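Local coordinates for putative transcriptional regulator (Streptomyces coelicolor A3, PDB 2RA5), which probably regulates transcription as a DNA-binding GntR-family factor, with a UTRA domain that holds meso-tartaric acid in this crystal, at residues A[140-145]-A[234-239]; A[173-178]-A[224-229]. All coordinates share one frame; numbering follows the deposited sequence.

How the contacts relate
From the N-terminal side, contact 1 starts at the end of strand 132-142, where the chain turns back into strand 145-154. Further along, helix 171-177 carries the first half of contact 2. Its partner is strand 224-232, closing a loop of 45 intervening residues. A few residues later, 234-239 comes back to 140-145 and closes contact 1 around 88 residues, with contact 2 inside that larger loop. The contacts lie on opposite sides of the chain's centre, their own centres about 22 Å apart, yet both reach the six-stranded sheet. Contact 1 ties a hairpin to the loop between strands 224-232 and 239-245; contact 2 packs a helix on the sheet. Each has a residue near the tartaric acid.

Contact 1. Residues A[140-145]-A[234-239]; sequences RLTHGE and PSRYSF. With SRT (S,R meso-tartaric acid), chain B.
Arg236 reaches from the loop 234-239 across to Thr142 and Glu145, the two ends of a type I' turn. Its CB heads for the turn, and bends at chi2 and chi3 carry the chain past Thr142, whose side chain runs in the opposite direction. The first touch is at CD, 3.6 Å from Thr142 OG1. One atom further, NE gives a hydrogen bond to Glu145 OE1 at 3.1 Å and 154°, part of a salt bridge. NE comes to OE1 from above the carboxylate plane, and with the guanidinium and carboxylate planes 77° apart this is not a flat, two-pronged pair. At the tip, NH2 lies 3.5 Å from the same OE1. Glu145, with CG anti to its backbone N (chi1 -160°), extends to meet it and gives its other oxygen, OE2, to Arg233. With an alanine in place of Arg236, OE1 would probably be left without this charged mate, Arg233 still holding OE2, and the loop would lose its polar link to the turn. On the same strand, Arg140 turns to the ligand, NH2 to tartaric acid O3 at 2.8 Å. Strands 132-142 and 145-154 form a beta hairpin with a two-residue type I' turn; the loop leads from strand 224-232 to strand 239-245, resting Tyr237 on Met147, while Phe239 pairs in an antiparallel ladder with the second subunit.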
loop_
_atom_site.group_PDB
_atom_site.type_symbol
_atom_site.label_atom_id
_atom_site.label_comp_id
_atom_site.label_asym_id
_atom_site.label_seq_id
_atom_site.Cartn_x
_atom_site.Cartn_y
_atom_site.Cartn_z
ATOM N N ARG A 140 3.326 -8.124 16.188
ATOM C CA ARG A 140 3.640 -6.757 16.600
ATOM C C ARG A 140 2.445 -6.172 17.315
ATOM O O ARG A 140 1.324 -6.200 16.801
ATOM C CB ARG A 140 3.967 -5.885 15.396
ATOM C CG ARG A 140 5.305 -6.183 14.801
ATOM C CD ARG A 140 6.401 -5.293 15.363
ATOM N NE ARG A 140 7.316 -4.946 14.276
ATOM C CZ ARG A 140 8.612 -5.232 14.251
ATOM N NH1 ARG A 140 9.186 -5.841 15.284
ATOM N NH2 ARG A 140 9.340 -4.885 13.195
ATOM N N LEU A 141 2.665 -5.647 18.509
ATOM C CA LEU A 141 1.555 -5.000 19.205
ATOM C C LEU A 141 1.812 -3.531 19.511
ATOM O O LEU A 141 2.954 -3.112 19.739
ATOM C CB LEU A 141 1.166 -5.754 20.482
ATOM C CG LEU A 141 1.075 -7.280 20.377
ATOM C CD1 LEU A 141 2.464 -7.881 20.546
ATOM C CD2 LEU A 141 0.106 -7.862 21.406
ATOM N N THR A 142 0.731 -2.759 19.497
ATOM C CA THR A 142 0.753 -1.366 19.926
ATOM C C THR A 142 -0.212 -1.170 21.078
ATOM O O THR A 142 -1.413 -1.449 20.943
ATOM C CB THR A 142 0.337 -0.418 18.796
ATOM O OG1 THR A 142 -0.876 -0.897 18.184
ATOM C CG2 THR A 142 1.462 -0.310 17.768
ATOM N N HIS A 143 0.316 -0.688 22.203
ATOM C CA HIS A 143 -0.479 -0.488 23.410
ATOM C C HIS A 143 -1.081 -1.814 23.855
ATOM O O HIS A 143 -2.227 -1.873 24.301
ATOM C CB HIS A 143 -1.575 0.560 23.177
ATOM C CG HIS A 143 -1.050 1.895 22.724
ATOM N ND1 HIS A 143 -0.386 2.754 23.573
ATOM C CD2 HIS A 143 -1.094 2.505 21.519
ATOM C CE1 HIS A 143 -0.039 3.846 22.900
ATOM N NE2 HIS A 143 -0.457 3.717 21.656
ATOM N N GLY A 144 -0.295 -2.878 23.710
ATOM C CA GLY A 144 -0.719 -4.208 24.104
ATOM C C GLY A 144 -1.759 -4.848 23.198
ATOM O O GLY A 144 -2.162 -5.989 23.433
ATOM N N GLU A 145 -2.206 -4.118 22.179
ATOM C CA GLU A 145 -3.133 -4.672 21.195
ATOM C C GLU A 145 -2.385 -5.128 19.931
ATOM O O GLU A 145 -1.413 -4.496 19.508
ATOM C CB GLU A 145 -4.213 -3.650 20.844
ATOM C CG GLU A 145 -5.463 -4.256 20.220
ATOM C CD GLU A 145 -6.525 -3.212 19.916
ATOM O OE1 GLU A 145 -6.381 -2.059 20.385
ATOM O OE2 GLU A 145 -7.505 -3.544 19.208
ATOM N N PRO A 234 -6.535 -3.571 9.683
ATOM C CA PRO A 234 -6.760 -2.278 9.010
ATOM C C PRO A 234 -7.233 -1.157 9.940
ATOM O O PRO A 234 -7.004 0.013 9.644
ATOM C CB PRO A 234 -7.826 -2.603 7.940
ATOM C CG PRO A 234 -8.397 -3.937 8.358
ATOM C CD PRO A 234 -7.246 -4.661 8.992
ATOM N N SER A 235 -7.865 -1.512 11.052
ATOM C CA SER A 235 -8.305 -0.532 12.041
ATOM C C SER A 235 -7.130 -0.069 12.891
ATOM O O SER A 235 -7.262 0.853 13.691
ATOM C CB SER A 235 -9.369 -1.143 12.960
ATOM O OG SER A 235 -8.781 -2.091 13.844
ATOM N N ARG A 236 -5.979 -0.707 12.729
ATOM C CA ARG A 236 -4.861 -0.457 13.633
ATOM C C ARG A 236 -3.606 0.026 12.900
ATOM O O ARG A 236 -2.637 0.493 13.509
ATOM C CB ARG A 236 -4.576 -1.730 14.436
ATOM C CG ARG A 236 -5.247 -1.784 15.802
ATOM C CD ARG A 236 -4.229 -1.403 16.866
ATOM N NE ARG A 236 -4.820 -0.710 18.008
ATOM C CZ ARG A 236 -5.093 0.592 18.031
ATOM N NH1 ARG A 236 -4.836 1.344 16.969
ATOM N NH2 ARG A 236 -5.624 1.144 19.116
ATOM N N TYR A 237 -3.628 -0.085 11.579
ATOM C CA TYR A 237 -2.434 0.194 10.786
ATOM C C TYR A 237 -2.774 0.625 9.362
ATOM O O TYR A 237 -3.770 0.170 8.791
ATOM C CB TYR A 237 -1.534 -1.055 10.733
ATOM C CG TYR A 237 -0.230 -0.813 10.013
ATOM C CD1 TYR A 237 0.877 -0.323 10.697
ATOM C CD2 TYR A 237 -0.107 -1.054 8.640
ATOM C CE1 TYR A 237 2.083 -0.087 10.040
ATOM C CE2 TYR A 237 1.104 -0.817 7.967
ATOM C CZ TYR A 237 2.193 -0.332 8.677
ATOM O OH TYR A 237 3.392 -0.087 8.041
ATOM N N SER A 238 -1.943 1.497 8.792
ATOM C CA SER A 238 -1.978 1.751 7.344
ATOM C C SER A 238 -0.616 2.191 6.799
ATOM O O SER A 238 0.255 2.654 7.543
ATOM C CB SER A 238 -3.084 2.752 6.971
ATOM O OG SER A 238 -2.831 4.027 7.529
ATOM N N PHE A 239 -0.419 2.022 5.498
ATOM C CA PHE A 239 0.858 2.396 4.900
ATOM C C PHE A 239 0.831 3.868 4.569
ATOM O O PHE A 239 0.023 4.325 3.771
ATOM C CB PHE A 239 1.164 1.552 3.662
ATOM C CG PHE A 239 1.419 0.104 3.971
ATOM C CD1 PHE A 239 2.674 -0.315 4.384
ATOM C CD2 PHE A 239 0.399 -0.837 3.869
ATOM C CE1 PHE A 239 2.921 -1.646 4.688
ATOM C CE2 PHE A 239 0.642 -2.182 4.174
ATOM C CZ PHE A 239 1.908 -2.582 4.583
HETATM O O1 SRT B . 10.316 -7.261 8.835
HETATM O O11 SRT B . 8.814 -5.630 8.656
HETATM C C1 SRT B . 9.815 -6.167 9.225
HETATM C C2 SRT B . 10.408 -5.489 10.446
HETATM O O2 SRT B . 11.561 -6.209 10.897
HETATM C C3 SRT B . 10.710 -3.997 10.196
HETATM O O3 SRT B . 10.774 -3.240 11.413
HETATM C C4 SRT B . 12.016 -3.817 9.487
HETATM O O4 SRT B . 13.080 -3.632 10.152
HETATM O O41 SRT B . 11.943 -3.863 8.242
#

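Contact 2. Residues A[173-178]-A[224-229]; sequences RLMRAA and AVEFGT
Met175, modelled as selenomethionine, leans from helix 171-177 onto Val225 and Glu226 of strand 224-232. The helix reaches it through a turn in which Arg173 O accepts the N-H of Ala177, with Arg173 itself on the exposed side. Met175 points at the strand; its extended chi2 (-173°) brings SE to 4.0 Å from Glu226 CB, and the bend at chi3 then turns CE towards Val225 CG1, 4.3 Å away. Only carbon and selenium meet here; the side chains of Met175 and Glu226 cross at about a right angle. Leu154 and Leu182 also touch Met175. Further on, Ala178 is the first residue to depart from helical angles, its N bonded back to Leu174 O at 3.0 Å. Across the contact, a bend at chi2 (-86°) takes the Glu226 carboxylate away from the helix to Thr217 OG1, with a long, weak ion pair to Arg215. Val225 and Glu226 both face Thr217 in a classic beta bulge, which lets neighbouring side chains share the Met175 side. This helix-on-sheet packing lies beside the tartaric acid pocket, which probably corresponds to the effector site of UTRA domains: Leu171 N and Arg215 bind the ligand, and the Glu226 side chain comes within about 5 Å of it.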
loop_
_atom_site.group_PDB
_atom_site.type_symbol
_atom_site.label_atom_id
_atom_site.label_comp_id
_atom_site.label_asym_id
_atom_site.label_seq_id
_atom_site.Cartn_x
_atom_site.Cartn_y
_atom_site.Cartn_z
ATOM N N ARG A 173 17.603 -4.239 10.891
ATOM C CA ARG A 173 18.731 -3.790 11.705
ATOM C C ARG A 173 19.625 -4.971 12.031
ATOM O O ARG A 173 20.847 -4.888 11.908
ATOM C CB ARG A 173 18.249 -3.105 12.995
ATOM C CG ARG A 173 19.369 -2.745 13.988
ATOM C CD ARG A 173 18.814 -2.043 15.236
ATOM N NE ARG A 173 19.676 -2.176 16.416
ATOM C CZ ARG A 173 20.190 -1.159 17.111
ATOM N NH1 ARG A 173 20.952 -1.401 18.170
ATOM N NH2 ARG A 173 19.940 0.098 16.763
ATOM N N LEU A 174 19.007 -6.081 12.430
ATOM C CA LEU A 174 19.760 -7.297 12.736
ATOM C C LEU A 174 20.568 -7.765 11.535
ATOM O O LEU A 174 21.739 -8.117 11.664
ATOM C CB LEU A 174 18.828 -8.419 13.192
ATOM C CG LEU A 174 18.644 -8.533 14.704
ATOM C CD1 LEU A 174 17.623 -9.606 15.051
ATOM C CD2 LEU A 174 19.981 -8.838 15.342
HETATM N N MSE A 175 19.941 -7.764 10.363
HETATM C CA MSE A 175 20.606 -8.258 9.157
HETATM C C MSE A 175 21.790 -7.386 8.772
HETATM O O MSE A 175 22.852 -7.882 8.400
HETATM C CB MSE A 175 19.627 -8.366 7.988
HETATM C CG MSE A 175 18.477 -9.342 8.236
HETATM SE SE MSE A 175 17.350 -9.639 6.672
HETATM C CE MSE A 175 17.089 -7.792 6.116
ATOM N N ARG A 176 21.600 -6.077 8.853
ATOM C CA ARG A 176 22.686 -5.152 8.578
ATOM C C ARG A 176 23.786 -5.389 9.598
ATOM O O ARG A 176 24.971 -5.389 9.263
ATOM C CB ARG A 176 22.190 -3.703 8.616
ATOM C CG ARG A 176 21.690 -3.210 7.255
ATOM C CD ARG A 176 21.313 -1.727 7.264
ATOM N NE ARG A 176 20.074 -1.457 7.995
ATOM C CZ ARG A 176 18.939 -1.050 7.430
ATOM N NH1 ARG A 176 18.882 -0.856 6.115
ATOM N NH2 ARG A 176 17.862 -0.829 8.181
ATOM N N ALA A 177 23.371 -5.627 10.841
ATOM C CA ALA A 177 24.292 -5.911 11.934
ATOM C C ALA A 177 25.193 -7.106 11.628
ATOM O O ALA A 177 26.350 -7.144 12.037
ATOM C CB ALA A 177 23.527 -6.129 13.228
ATOM N N ALA A 178 24.663 -8.084 10.907
ATOM C CA ALA A 178 25.460 -9.236 10.510
ATOM C C ALA A 178 26.200 -8.951 9.206
ATOM O O ALA A 178 26.799 -9.843 8.611
ATOM C CB ALA A 178 24.585 -10.478 10.383
ATOM N N ALA A 224 18.176 -12.529 -3.237
ATOM C CA ALA A 224 17.173 -12.387 -2.188
ATOM C C ALA A 224 17.810 -12.719 -0.859
ATOM O O ALA A 224 18.618 -13.627 -0.734
ATOM C CB ALA A 224 15.961 -13.260 -2.435
ATOM N N VAL A 225 17.435 -11.960 0.148
ATOM C CA VAL A 225 18.097 -12.053 1.420
ATOM C C VAL A 225 16.977 -12.308 2.455
ATOM O O VAL A 225 17.202 -12.830 3.551
ATOM C CB VAL A 225 18.983 -10.753 1.601
ATOM C CG1 VAL A 225 18.344 -9.694 2.487
ATOM C CG2 VAL A 225 20.375 -11.093 2.033
ATOM N N GLU A 226 15.751 -12.003 2.046
ATOM C CA GLU A 226 14.610 -12.049 2.937
ATOM C C GLU A 226 13.315 -12.005 2.120
ATOM O O GLU A 226 13.197 -11.255 1.149
ATOM C CB GLU A 226 14.673 -10.864 3.923
ATOM C CG GLU A 226 13.510 -10.787 4.912
ATOM C CD GLU A 226 12.281 -10.041 4.369
ATOM O OE1 GLU A 226 12.425 -9.160 3.494
ATOM O OE2 GLU A 226 11.155 -10.324 4.830
ATOM N N PHE A 227 12.358 -12.837 2.507
ATOM C CA PHE A 227 11.014 -12.792 1.962
ATOM C C PHE A 227 10.002 -12.707 3.100
ATOM O O PHE A 227 10.008 -13.521 4.022
ATOM C CB PHE A 227 10.728 -14.044 1.163
ATOM C CG PHE A 227 9.309 -14.132 0.661
ATOM C CD1 PHE A 227 8.814 -13.182 -0.224
ATOM C CD2 PHE A 227 8.470 -15.169 1.060
ATOM C CE1 PHE A 227 7.508 -13.261 -0.714
ATOM C CE2 PHE A 227 7.153 -15.253 0.576
ATOM C CZ PHE A 227 6.677 -14.300 -0.315
ATOM N N GLY A 228 9.112 -11.733 3.027
ATOM C CA GLY A 228 8.148 -11.543 4.086
ATOM C C GLY A 228 6.737 -11.595 3.559
ATOM O O GLY A 228 6.433 -11.145 2.455
ATOM N N THR A 229 5.866 -12.168 4.368
ATOM C CA THR A 229 4.456 -12.244 4.033
ATOM C C THR A 229 3.698 -11.808 5.292
ATOM O O THR A 229 3.735 -12.477 6.326
ATOM C CB THR A 229 4.081 -13.669 3.494
ATOM O OG1 THR A 229 2.822 -13.629 2.818
ATOM C CG2 THR A 229 4.080 -14.749 4.601
#